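Saframycin Mx1 synthetase B (Legionella pneumophila subsp. pneumophila, PDB 3KXW) belongs, as a fatty acid AMP ligase by name, to the ANL superfamily, with a large AMP-binding part followed by a smaller C-terminal domain. Local coordinates at residues A491-I494 and E499-L502; T503-V508 and K563-K568; R109-S114 and L141-I146; L78-L83 and I146-I151. All blocks are in the same frame, centred on the assembly; numbering follows the deposited sequence.

Contact 1 of 4, residues A491-I494 and E499-L502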
loop_
_atom_site.group_PDB
_atom_site.type_symbol
_atom_site.label_atom_id
_atom_site.label_comp_id
_atom_site.label_asym_id
_atom_site.label_seq_id
_atom_site.Cartn_x
_atom_site.Cartn_y
_atom_site.Cartn_z
ATOM N N ALA A 491 -4.724 -22.303 3.845
ATOM C CA ALA A 491 -4.274 -20.981 4.276
ATOM C C ALA A 491 -5.198 -20.494 5.378
ATOM O O ALA A 491 -6.389 -20.708 5.317
ATOM C CB ALA A 491 -4.306 -20.010 3.113
ATOM N N PHE A 492 -4.639 -19.822 6.372
ATOM C CA PHE A 492 -5.440 -19.335 7.477
ATOM C C PHE A 492 -4.626 -18.347 8.261
ATOM O O PHE A 492 -3.402 -18.310 8.146
ATOM C CB PHE A 492 -5.896 -20.484 8.379
ATOM C CG PHE A 492 -4.795 -21.412 8.794
ATOM C CD1 PHE A 492 -4.121 -21.226 9.994
ATOM C CD2 PHE A 492 -4.414 -22.461 7.981
ATOM C CE1 PHE A 492 -3.095 -22.078 10.378
ATOM C CE2 PHE A 492 -3.383 -23.317 8.363
ATOM C CZ PHE A 492 -2.733 -23.129 9.564
ATOM N N VAL A 493 -5.304 -17.577 9.100
ATOM C CA VAL A 493 -4.619 -16.617 9.955
ATOM C C VAL A 493 -4.638 -17.062 11.398
ATOM O O VAL A 493 -5.679 -17.475 11.926
ATOM C CB VAL A 493 -5.275 -15.229 9.865
ATOM C CG1 VAL A 493 -4.552 -14.235 10.791
ATOM C CG2 VAL A 493 -5.233 -14.743 8.446
ATOM N N ILE A 494 -3.472 -16.968 12.029
ATOM C CA ILE A 494 -3.273 -17.341 13.421
ATOM C C ILE A 494 -3.050 -16.077 14.216
ATOM O O ILE A 494 -2.303 -15.209 13.771
ATOM C CB ILE A 494 -2.010 -18.215 13.545
ATOM C CG1 ILE A 494 -2.238 -19.527 12.806
ATOM C CG2 ILE A 494 -1.640 -18.469 14.994
ATOM C CD1 ILE A 494 -3.586 -20.118 13.094
ATOM N N GLU A 499 -0.023 -10.385 17.736
ATOM C CA GLU A 499 0.113 -10.249 16.284
ATOM C C GLU A 499 -0.724 -11.260 15.506
ATOM O O GLU A 499 -1.064 -12.337 16.013
ATOM C CB GLU A 499 1.573 -10.407 15.869
ATOM C CG GLU A 499 2.516 -9.884 16.911
ATOM C CD GLU A 499 3.911 -9.697 16.379
ATOM O OE1 GLU A 499 4.469 -10.670 15.816
ATOM O OE2 GLU A 499 4.436 -8.571 16.536
ATOM N N TYR A 500 -1.054 -10.909 14.271
ATOM C CA TYR A 500 -1.727 -11.855 13.393
ATOM C C TYR A 500 -0.764 -12.319 12.310
ATOM O O TYR A 500 0.009 -11.527 11.794
ATOM C CB TYR A 500 -2.969 -11.231 12.770
ATOM C CG TYR A 500 -4.094 -11.006 13.753
ATOM C CD1 TYR A 500 -5.068 -11.983 13.963
ATOM C CD2 TYR A 500 -4.180 -9.823 14.477
ATOM C CE1 TYR A 500 -6.103 -11.780 14.858
ATOM C CE2 TYR A 500 -5.200 -9.614 15.383
ATOM C CZ TYR A 500 -6.161 -10.588 15.569
ATOM O OH TYR A 500 -7.175 -10.364 16.465
ATOM N N LYS A 501 -0.810 -13.603 11.968
ATOM C CA LYS A 501 0.123 -14.146 10.974
ATOM C C LYS A 501 -0.632 -14.967 9.941
ATOM O O LYS A 501 -1.238 -15.967 10.279
ATOM C CB LYS A 501 1.185 -15.020 11.651
ATOM C CG LYS A 501 1.900 -14.363 12.845
ATOM C CD LYS A 501 3.062 -15.218 13.383
ATOM C CE LYS A 501 4.328 -15.014 12.558
ATOM N NZ LYS A 501 4.667 -13.560 12.432
ATOM N N LEU A 502 -0.614 -14.515 8.696
ATOM C CA LEU A 502 -1.154 -15.301 7.608
ATOM C C LEU A 502 -0.264 -16.517 7.429
ATOM O O LEU A 502 0.955 -16.390 7.268
ATOM C CB LEU A 502 -1.180 -14.475 6.334
ATOM C CG LEU A 502 -1.555 -15.204 5.056
ATOM C CD1 LEU A 502 -2.880 -15.991 5.216
ATOM C CD2 LEU A 502 -1.609 -14.218 3.870
#
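Ile494, Leu502 and Val493 bury the most surface where strands 491-494 and 499-502 pair antiparallel in a beta hairpin of the C-terminal domain. Ile494 and Lys501 form its hydrogen-bonded pair. Ile494 N gives a nearly straight bond to Lys501 O (3.0 Å, 173° at the hydrogen), tilted out of the carbonyl plane, while Lys501 N returns one to Ile494 O at 2.8 Å. Val493 and Leu502 follow as a non-hydrogen-bonded pair whose side chains share a face of the sheet, the one covered in part by Tyr464 of helix 460-466. Val493 divides its two methyls between neighbours. CG1, anti to the backbone N (chi1 179°), comes in at the edge of the Tyr500 ring, near its plane, and CG2 meets Leu502 CD1 at 4.2 Å, the two side chains crossing at about a right angle. Ile494 and Lys501 point to the other face, where Ile494 CD1 lies in plane at the edge of the Phe492 ring and Ile494 packs on Arg562 of helix 554-567, while Lys501 lies against His538 and Asn579. Weaker CA-H...O contacts flank the pair: Val493 CA lies 3.5 Å from Lys501 O, and Tyr500 CA 3.4 Å from Ile494 O.

Contact 2 of 4, residues T503-V508 and K563-K568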
loop_
_atom_site.group_PDB
_atom_site.type_symbol
_atom_site.label_atom_id
_atom_site.label_comp_id
_atom_site.label_asym_id
_atom_site.label_seq_id
_atom_site.Cartn_x
_atom_site.Cartn_y
_atom_site.Cartn_z
ATOM N N THR A 503 -0.868 -17.693 7.436
ATOM C CA THR A 503 -0.099 -18.941 7.461
ATOM C C THR A 503 -0.523 -19.819 6.311
ATOM O O THR A 503 -1.700 -20.000 6.099
ATOM C CB THR A 503 -0.357 -19.680 8.772
ATOM O OG1 THR A 503 -0.061 -18.797 9.867
ATOM C CG2 THR A 503 0.510 -20.946 8.890
ATOM N N VAL A 504 0.435 -20.366 5.568
ATOM C CA VAL A 504 0.106 -21.244 4.459
ATOM C C VAL A 504 0.748 -22.589 4.738
ATOM O O VAL A 504 1.924 -22.643 5.057
ATOM C CB VAL A 504 0.637 -20.695 3.122
ATOM C CG1 VAL A 504 0.516 -21.757 2.019
ATOM C CG2 VAL A 504 -0.088 -19.383 2.741
HETATM N N MSE A 505 -0.018 -23.667 4.646
HETATM C CA MSE A 505 0.559 -25.007 4.821
HETATM C C MSE A 505 0.372 -25.815 3.540
HETATM O O MSE A 505 -0.727 -25.848 2.991
HETATM C CB MSE A 505 -0.117 -25.738 5.986
HETATM C CG MSE A 505 0.532 -27.061 6.349
HETATM SE SE MSE A 505 -0.347 -27.833 7.943
HETATM C CE MSE A 505 0.301 -26.535 9.274
ATOM N N CYS A 506 1.431 -26.483 3.078
ATOM C CA CYS A 506 1.368 -27.238 1.824
ATOM C C CYS A 506 1.927 -28.623 2.015
ATOM O O CYS A 506 2.980 -28.775 2.614
ATOM C CB CYS A 506 2.229 -26.567 0.733
ATOM S SG CYS A 506 1.780 -24.889 0.366
ATOM N N GLU A 507 1.236 -29.634 1.501
ATOM C CA GLU A 507 1.860 -30.948 1.342
ATOM C C GLU A 507 2.862 -30.832 0.192
ATOM O O GLU A 507 2.604 -30.113 -0.778
ATOM C CB GLU A 507 0.816 -31.985 0.963
ATOM C CG GLU A 507 -0.276 -32.186 1.993
ATOM C CD GLU A 507 -1.303 -33.230 1.524
ATOM O OE1 GLU A 507 -1.446 -33.423 0.296
ATOM O OE2 GLU A 507 -1.947 -33.846 2.394
ATOM N N VAL A 508 4.004 -31.501 0.299
ATOM C CA VAL A 508 4.941 -31.542 -0.808
ATOM C C VAL A 508 5.040 -32.977 -1.287
ATOM O O VAL A 508 5.070 -33.905 -0.473
ATOM C CB VAL A 508 6.352 -30.996 -0.425
ATOM C CG1 VAL A 508 6.265 -29.498 -0.081
ATOM C CG2 VAL A 508 6.910 -31.746 0.740
ATOM N N LYS A 563 -5.571 -26.785 13.665
ATOM C CA LYS A 563 -5.620 -27.494 14.944
ATOM C C LYS A 563 -4.358 -28.292 15.237
ATOM O O LYS A 563 -3.931 -28.390 16.390
ATOM C CB LYS A 563 -6.844 -28.413 15.018
ATOM C CG LYS A 563 -6.725 -29.463 16.120
ATOM C CD LYS A 563 -7.947 -30.369 16.207
ATOM C CE LYS A 563 -7.735 -31.451 17.262
ATOM N NZ LYS A 563 -8.963 -31.683 18.080
ATOM N N HIS A 564 -3.755 -28.862 14.198
ATOM C CA HIS A 564 -2.564 -29.680 14.399
ATOM C C HIS A 564 -1.244 -28.914 14.291
ATOM O O HIS A 564 -0.196 -29.426 14.664
ATOM C CB HIS A 564 -2.593 -30.910 13.494
ATOM C CG HIS A 564 -3.668 -31.885 13.854
ATOM N ND1 HIS A 564 -4.893 -31.909 13.223
ATOM C CD2 HIS A 564 -3.715 -32.854 14.800
ATOM C CE1 HIS A 564 -5.640 -32.863 13.752
ATOM N NE2 HIS A 564 -4.948 -33.452 14.710
ATOM N N LEU A 565 -1.293 -27.685 13.795
ATOM C CA LEU A 565 -0.158 -26.797 13.942
ATOM C C LEU A 565 -0.117 -26.398 15.403
ATOM O O LEU A 565 0.949 -26.302 16.014
ATOM C CB LEU A 565 -0.333 -25.548 13.083
ATOM C CG LEU A 565 0.955 -24.795 12.763
ATOM C CD1 LEU A 565 1.977 -25.775 12.198
ATOM C CD2 LEU A 565 0.694 -23.678 11.769
ATOM N N LEU A 566 -1.306 -26.168 15.951
ATOM C CA LEU A 566 -1.480 -25.743 17.335
ATOM C C LEU A 566 -1.132 -26.867 18.323
ATOM O O LEU A 566 -0.525 -26.615 19.363
ATOM C CB LEU A 566 -2.920 -25.264 17.550
ATOM C CG LEU A 566 -3.163 -24.445 18.820
ATOM C CD1 LEU A 566 -2.125 -23.338 18.934
ATOM C CD2 LEU A 566 -4.570 -23.875 18.823
ATOM N N ASP A 567 -1.528 -28.097 17.993
ATOM C CA ASP A 567 -1.130 -29.292 18.749
ATOM C C ASP A 567 0.386 -29.481 18.782
ATOM O O ASP A 567 0.956 -29.809 19.823
ATOM C CB ASP A 567 -1.744 -30.551 18.138
ATOM C CG ASP A 567 -3.085 -30.898 18.738
ATOM O OD1 ASP A 567 -3.382 -32.105 18.900
ATOM O OD2 ASP A 567 -3.853 -29.963 19.043
ATOM N N LYS A 568 1.025 -29.281 17.633
ATOM C CA LYS A 568 2.429 -29.642 17.430
ATOM C C LYS A 568 2.549 -31.154 17.254
ATOM O O LYS A 568 3.554 -31.765 17.641
ATOM C CB LYS A 568 3.317 -29.138 18.574
#
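Met505, a selenomethionine in the model, and Leu565 make the tight part of this contact, in which helix 554-567 lies against the sheet of the C-terminal domain. The Met505 chain leaves strand 503-508 extended, CG anti to the backbone N (chi1 -173°), and bends only at its last torsion (-70°), which brings CE onto the leucine. There CE sits 3.5 Å from Leu565 CD1, closer than usual for two methyl carbons, and 3.8 Å from Leu565 CD2. It also comes to 4.0 Å from Leu565 CB, so one methyl touches both branches and the root of the same side chain as the two chains slide past each other in opposite directions. Thr503, two residues earlier on the same face of the strand, adds a lighter touch: its CG2 meets Leu565 CD2 tip to tip at 4.0 Å. The threonine hydroxyl takes no part, being hydrogen-bonded to Lys501 O.

Beyond Leu565 the contact is loose. Leu566 and Asp567 are exposed on the last turn of the helix and lie well away from the strand, and Lys568, the first residue past the helix, has a positive phi. Leu570, Met548 and Val541 also touch Met505. With only carbon atoms meeting, the contact between the two segments is purely apolar; a polar tie of this helix to the sheet lies just before, where Arg562 bonds to Val493 O.

Contact 3 of 4, residues R109-S114 and L141-I146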
loop_
_atom_site.group_PDB
_atom_site.type_symbol
_atom_site.label_atom_id
_atom_site.label_comp_id
_atom_site.label_asym_id
_atom_site.label_seq_id
_atom_site.Cartn_x
_atom_site.Cartn_y
_atom_site.Cartn_z
ATOM N N ARG A 109 -15.811 -5.972 -10.363
ATOM C CA ARG A 109 -16.589 -5.301 -9.321
ATOM C C ARG A 109 -16.323 -3.800 -9.330
ATOM O O ARG A 109 -17.212 -3.017 -9.056
ATOM C CB ARG A 109 -16.308 -5.893 -7.932
ATOM C CG ARG A 109 -16.792 -7.322 -7.749
ATOM C CD ARG A 109 -16.198 -7.971 -6.492
ATOM N NE ARG A 109 -16.405 -9.415 -6.548
ATOM C CZ ARG A 109 -17.559 -9.998 -6.250
ATOM N NH1 ARG A 109 -18.581 -9.264 -5.832
ATOM N NH2 ARG A 109 -17.692 -11.316 -6.352
ATOM N N ILE A 110 -15.097 -3.409 -9.659
ATOM C CA ILE A 110 -14.749 -1.992 -9.739
ATOM C C ILE A 110 -15.416 -1.329 -10.952
ATOM O O ILE A 110 -15.953 -0.220 -10.867
ATOM C CB ILE A 110 -13.227 -1.801 -9.724
ATOM C CG1 ILE A 110 -12.713 -2.008 -8.299
ATOM C CG2 ILE A 110 -12.839 -0.414 -10.233
ATOM C CD1 ILE A 110 -11.187 -1.979 -8.161
ATOM N N VAL A 111 -15.425 -2.028 -12.075
ATOM C CA VAL A 111 -16.149 -1.523 -13.234
ATOM C C VAL A 111 -17.640 -1.339 -12.950
ATOM O O VAL A 111 -18.225 -0.333 -13.315
ATOM C CB VAL A 111 -15.920 -2.409 -14.491
ATOM C CG1 VAL A 111 -16.902 -2.023 -15.643
ATOM C CG2 VAL A 111 -14.478 -2.292 -14.938
ATOM N N THR A 112 -18.254 -2.307 -12.289
ATOM C CA THR A 112 -19.679 -2.198 -12.005
ATOM C C THR A 112 -19.977 -1.013 -11.081
ATOM O O THR A 112 -20.963 -0.315 -11.257
ATOM C CB THR A 112 -20.188 -3.495 -11.396
ATOM O OG1 THR A 112 -19.917 -4.571 -12.318
ATOM C CG2 THR A 112 -21.706 -3.412 -11.104
ATOM N N ASN A 113 -19.116 -0.806 -10.091
ATOM C CA ASN A 113 -19.301 0.278 -9.138
ATOM C C ASN A 113 -19.072 1.655 -9.786
ATOM O O ASN A 113 -19.918 2.549 -9.686
ATOM C CB ASN A 113 -18.386 0.062 -7.915
ATOM C CG ASN A 113 -18.554 1.134 -6.839
ATOM O OD1 ASN A 113 -19.664 1.427 -6.382
ATOM N ND2 ASN A 113 -17.449 1.717 -6.427
ATOM N N SER A 114 -17.943 1.804 -10.473
ATOM C CA SER A 114 -17.489 3.116 -10.933
ATOM C C SER A 114 -18.030 3.521 -12.307
ATOM O O SER A 114 -17.972 4.695 -12.657
ATOM C CB SER A 114 -15.955 3.174 -10.958
ATOM O OG SER A 114 -15.437 2.311 -11.947
ATOM N N LEU A 141 -14.377 -5.655 -20.452
ATOM C CA LEU A 141 -15.599 -5.738 -19.657
ATOM C C LEU A 141 -16.605 -4.673 -20.079
ATOM O O LEU A 141 -17.130 -3.916 -19.247
ATOM C CB LEU A 141 -15.273 -5.634 -18.162
ATOM C CG LEU A 141 -14.203 -6.564 -17.580
ATOM C CD1 LEU A 141 -14.026 -6.251 -16.095
ATOM C CD2 LEU A 141 -14.560 -8.065 -17.766
ATOM N N LYS A 142 -16.853 -4.613 -21.388
ATOM C CA LYS A 142 -17.831 -3.718 -22.018
ATOM C C LYS A 142 -17.466 -2.245 -22.039
ATOM O O LYS A 142 -18.272 -1.428 -22.463
ATOM C CB LYS A 142 -19.229 -3.864 -21.408
ATOM C CG LYS A 142 -19.696 -5.289 -21.255
ATOM C CD LYS A 142 -21.110 -5.321 -20.704
ATOM C CE LYS A 142 -21.479 -6.720 -20.240
ATOM N NZ LYS A 142 -22.887 -6.769 -19.734
ATOM N N ILE A 143 -16.270 -1.899 -21.576
ATOM C CA ILE A 143 -15.857 -0.497 -21.582
ATOM C C ILE A 143 -14.960 -0.243 -22.781
ATOM O O ILE A 143 -13.990 -0.965 -22.979
ATOM C CB ILE A 143 -15.038 -0.119 -20.320
ATOM C CG1 ILE A 143 -15.707 -0.628 -19.044
ATOM C CG2 ILE A 143 -14.836 1.396 -20.274
ATOM C CD1 ILE A 143 -17.149 -0.154 -18.900
ATOM N N PRO A 144 -15.269 0.785 -23.581
ATOM C CA PRO A 144 -14.394 1.072 -24.722
ATOM C C PRO A 144 -12.955 1.300 -24.264
ATOM O O PRO A 144 -12.712 2.039 -23.301
ATOM C CB PRO A 144 -14.976 2.368 -25.299
ATOM C CG PRO A 144 -16.422 2.327 -24.931
ATOM C CD PRO A 144 -16.476 1.631 -23.578
ATOM N N ALA A 145 -12.021 0.669 -24.962
ATOM C CA ALA A 145 -10.623 0.671 -24.556
ATOM C C ALA A 145 -9.778 1.431 -25.568
ATOM O O ALA A 145 -10.119 1.498 -26.757
ATOM C CB ALA A 145 -10.115 -0.768 -24.352
ATOM N N ILE A 146 -8.700 2.038 -25.088
ATOM C CA ILE A 146 -7.791 2.799 -25.934
ATOM C C ILE A 146 -6.368 2.491 -25.516
ATOM O O ILE A 146 -6.023 2.569 -24.327
ATOM C CB ILE A 146 -8.009 4.319 -25.809
ATOM C CG1 ILE A 146 -9.421 4.707 -26.223
ATOM C CG2 ILE A 146 -6.957 5.101 -26.655
ATOM C CD1 ILE A 146 -9.698 6.206 -26.049
#
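Val111 reaches from helix 109-114 to both Leu141 and Ile143, and its side chain carries the whole contact. From CB, which points toward the other segment, the two branches part. CG1 stands anti to the backbone N (chi1 169°) and runs tip to tip into Ile143, lying 3.8 Å from Ile143 CD1 and 3.9 Å from Ile143 CG1; it also passes 4.1 Å from the carbonyl oxygen Leu141 O. CG2, beside the backbone N, turns instead to Leu141 CD1 at 4.1 Å, the two side chains crossing obliquely. One valine thus covers both a loop residue and the first residue of strand 143-147. Leu141 has positive phi, as does Lys142 after it, in the tight turn that joins strand 139-140 to its antiparallel neighbour 143-147.

On the helix side, Ser114 OG folds back to Ile110 O at 2.8 Å, approaching from above the carbonyl plane. The same oxygen accepts Ser114 N, so two donors share it in the final turn. Ile110 itself faces another way, onto Val93 and Ile95 of strand 91-95 and Tyr174 of strand 169-174. Helix 101-114 therefore lies with one flank on these two strands, and with Val111 on the end of the sheet where strand 143-147 runs parallel to strand 118-121 and antiparallel to the short edge strand 139-140.

Contact 4 of 4, residues L78-L83 and I146-I151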
loop_
_atom_site.group_PDB
_atom_site.type_symbol
_atom_site.label_atom_id
_atom_site.label_comp_id
_atom_site.label_asym_id
_atom_site.label_seq_id
_atom_site.Cartn_x
_atom_site.Cartn_y
_atom_site.Cartn_z
ATOM N N LEU A 78 1.418 4.495 -16.673
ATOM C CA LEU A 78 0.380 4.689 -15.654
ATOM C C LEU A 78 0.360 6.143 -15.165
ATOM O O LEU A 78 -0.696 6.742 -15.014
ATOM C CB LEU A 78 0.554 3.720 -14.492
ATOM C CG LEU A 78 -0.287 3.958 -13.225
ATOM C CD1 LEU A 78 -1.787 3.969 -13.556
ATOM C CD2 LEU A 78 0.012 2.857 -12.227
ATOM N N ILE A 79 1.534 6.708 -14.924
ATOM C CA ILE A 79 1.632 8.071 -14.381
ATOM C C ILE A 79 1.175 9.111 -15.400
ATOM O O ILE A 79 0.457 10.062 -15.068
ATOM C CB ILE A 79 3.079 8.372 -13.925
ATOM C CG1 ILE A 79 3.472 7.436 -12.767
ATOM C CG2 ILE A 79 3.213 9.837 -13.513
ATOM C CD1 ILE A 79 5.008 7.410 -12.460
ATOM N N GLN A 80 1.570 8.927 -16.654
ATOM C CA GLN A 80 1.089 9.822 -17.717
ATOM C C GLN A 80 -0.445 9.761 -17.824
ATOM O O GLN A 80 -1.102 10.789 -17.975
ATOM C CB GLN A 80 1.715 9.421 -19.056
ATOM C CG GLN A 80 3.241 9.567 -19.088
ATOM C CD GLN A 80 3.894 8.747 -20.175
ATOM O OE1 GLN A 80 3.222 8.170 -21.019
ATOM N NE2 GLN A 80 5.213 8.660 -20.139
ATOM N N ALA A 81 -0.998 8.552 -17.774
ATOM C CA ALA A 81 -2.448 8.359 -17.958
ATOM C C ALA A 81 -3.213 8.976 -16.797
ATOM O O ALA A 81 -4.241 9.626 -16.991
ATOM C CB ALA A 81 -2.797 6.851 -18.120
ATOM N N PHE A 82 -2.692 8.797 -15.584
ATOM C CA PHE A 82 -3.307 9.364 -14.388
ATOM C C PHE A 82 -3.370 10.899 -14.500
ATOM O O PHE A 82 -4.421 11.510 -14.279
ATOM C CB PHE A 82 -2.524 8.930 -13.135
ATOM C CG PHE A 82 -3.176 9.341 -11.819
ATOM C CD1 PHE A 82 -4.047 8.485 -11.170
ATOM C CD2 PHE A 82 -2.911 10.577 -11.248
ATOM C CE1 PHE A 82 -4.660 8.851 -9.950
ATOM C CE2 PHE A 82 -3.514 10.957 -10.022
ATOM C CZ PHE A 82 -4.388 10.086 -9.386
ATOM N N LEU A 83 -2.258 11.536 -14.842
ATOM C CA LEU A 83 -2.288 12.986 -14.944
ATOM C C LEU A 83 -3.193 13.398 -16.116
ATOM O O LEU A 83 -3.920 14.400 -16.049
ATOM C CB LEU A 83 -0.881 13.553 -15.155
ATOM C CG LEU A 83 -0.002 13.549 -13.906
ATOM C CD1 LEU A 83 1.332 14.125 -14.261
ATOM C CD2 LEU A 83 -0.649 14.404 -12.850
ATOM N N ILE A 146 -8.700 2.038 -25.088
ATOM C CA ILE A 146 -7.791 2.799 -25.934
ATOM C C ILE A 146 -6.368 2.491 -25.516
ATOM O O ILE A 146 -6.023 2.569 -24.327
ATOM C CB ILE A 146 -8.009 4.319 -25.809
ATOM C CG1 ILE A 146 -9.421 4.707 -26.223
ATOM C CG2 ILE A 146 -6.957 5.101 -26.655
ATOM C CD1 ILE A 146 -9.698 6.206 -26.049
ATOM N N ALA A 147 -5.548 2.109 -26.485
ATOM C CA ALA A 147 -4.139 1.859 -26.233
ATOM C C ALA A 147 -3.394 3.167 -26.053
ATOM O O ALA A 147 -3.467 4.052 -26.903
ATOM C CB ALA A 147 -3.536 1.077 -27.391
ATOM N N LEU A 148 -2.635 3.282 -24.968
ATOM C CA LEU A 148 -1.966 4.548 -24.696
ATOM C C LEU A 148 -0.976 4.898 -25.818
ATOM O O LEU A 148 -0.857 6.063 -26.190
ATOM C CB LEU A 148 -1.288 4.556 -23.309
ATOM C CG LEU A 148 -1.179 5.935 -22.641
ATOM C CD1 LEU A 148 -2.528 6.488 -22.152
ATOM C CD2 LEU A 148 -0.161 5.915 -21.493
ATOM N N GLU A 149 -0.304 3.897 -26.380
ATOM C CA GLU A 149 0.629 4.155 -27.472
ATOM C C GLU A 149 0.006 4.809 -28.710
ATOM O O GLU A 149 0.727 5.343 -29.561
ATOM C CB GLU A 149 1.357 2.872 -27.888
ATOM C CG GLU A 149 2.314 2.350 -26.839
ATOM C CD GLU A 149 1.699 1.225 -26.030
ATOM O OE1 GLU A 149 0.454 1.189 -25.948
ATOM O OE2 GLU A 149 2.456 0.375 -25.494
ATOM N N SER A 150 -1.318 4.745 -28.829
ATOM C CA SER A 150 -2.011 5.310 -29.981
ATOM C C SER A 150 -2.072 6.833 -29.853
ATOM O O SER A 150 -2.443 7.556 -30.793
ATOM C CB SER A 150 -3.428 4.733 -30.067
ATOM O OG SER A 150 -4.280 5.343 -29.110
ATOM N N ILE A 151 -1.716 7.315 -28.671
ATOM C CA ILE A 151 -1.788 8.744 -28.376
ATOM C C ILE A 151 -0.476 9.493 -28.703
ATOM O O ILE A 151 0.548 9.284 -28.065
ATOM C CB ILE A 151 -2.221 8.980 -26.907
ATOM C CG1 ILE A 151 -3.579 8.325 -26.672
ATOM C CG2 ILE A 151 -2.262 10.462 -26.610
ATOM C CD1 ILE A 151 -4.103 8.396 -25.238
#
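Leu148 packs on Ala81 and Gln80 where the mixed, largely parallel five-stranded sheet of the AMP-binding part meets helix 76-87. Strand 143-147 ends just before Leu148, and the chain goes over into a short 3-10 turn, 148-150.

The apolar contact is small. Leu148 CG lies anti to the backbone N (chi1 -151°), and this sends both of its methyls toward the helix. CD1 reaches the methyl Ala81 CB at 4.1 Å; alanine being so short, the leucine can come close to the helix backbone, and the CA atoms of Ala81 and Leu148 are 7.8 Å apart. Phe72 also touches Ala81, and Leu120 of strand 118-121 lies against Leu148, so this methyl pair belongs to a larger buried layer between sheet and helix.

The second kind of contact sets a methyl against a polar atom. Leu148 CD2 stands 4.1 Å from Gln80 OE1, with the two side chains crossing at a slant. The glutamine chain is extended beyond CG, which brings its amide oxygen alongside the leucine methyl, and the side chain also touches Ile53 of helix 43-59.

Hydrogen bonds shape the turn and anchor it. A backbone bond from Leu148 to Met121 and one from Ala123 N to Glu149 OE1 tie it to strand 118-121 and the residues after it. Within the turn, Ile151 N bonds to Leu148 O at 2.9 Å. Ala147 O is gripped twice by one residue: Ser150 N donates at 3.0 Å, and Ser150 OG at 2.7 Å, lying in the carbonyl plane.

Overall arrangement
The contacts form two pairs, one in each part of the protein. Contacts 3 and 4, centres about 16 Å apart, share Ile146 and strand 143-147 in the AMP-binding part: helix 101-114 meets the beginning of that strand, helix 76-87 the turn after its end, and contact 3 falls within the span contact 4 encloses. Contacts 1 and then 2 follow in the C-terminal domain, sharing strand 499-508. Their centres are about 12 Å apart; Phe492 packs on Leu565 and its O probably bonds to Thr503 N. Between pairs, centres lie about 34 to 46 Å apart, so each belongs to its own part, though Glu499 of contact 1 reaches Arg302 of the AMP-binding part in a salt bridge.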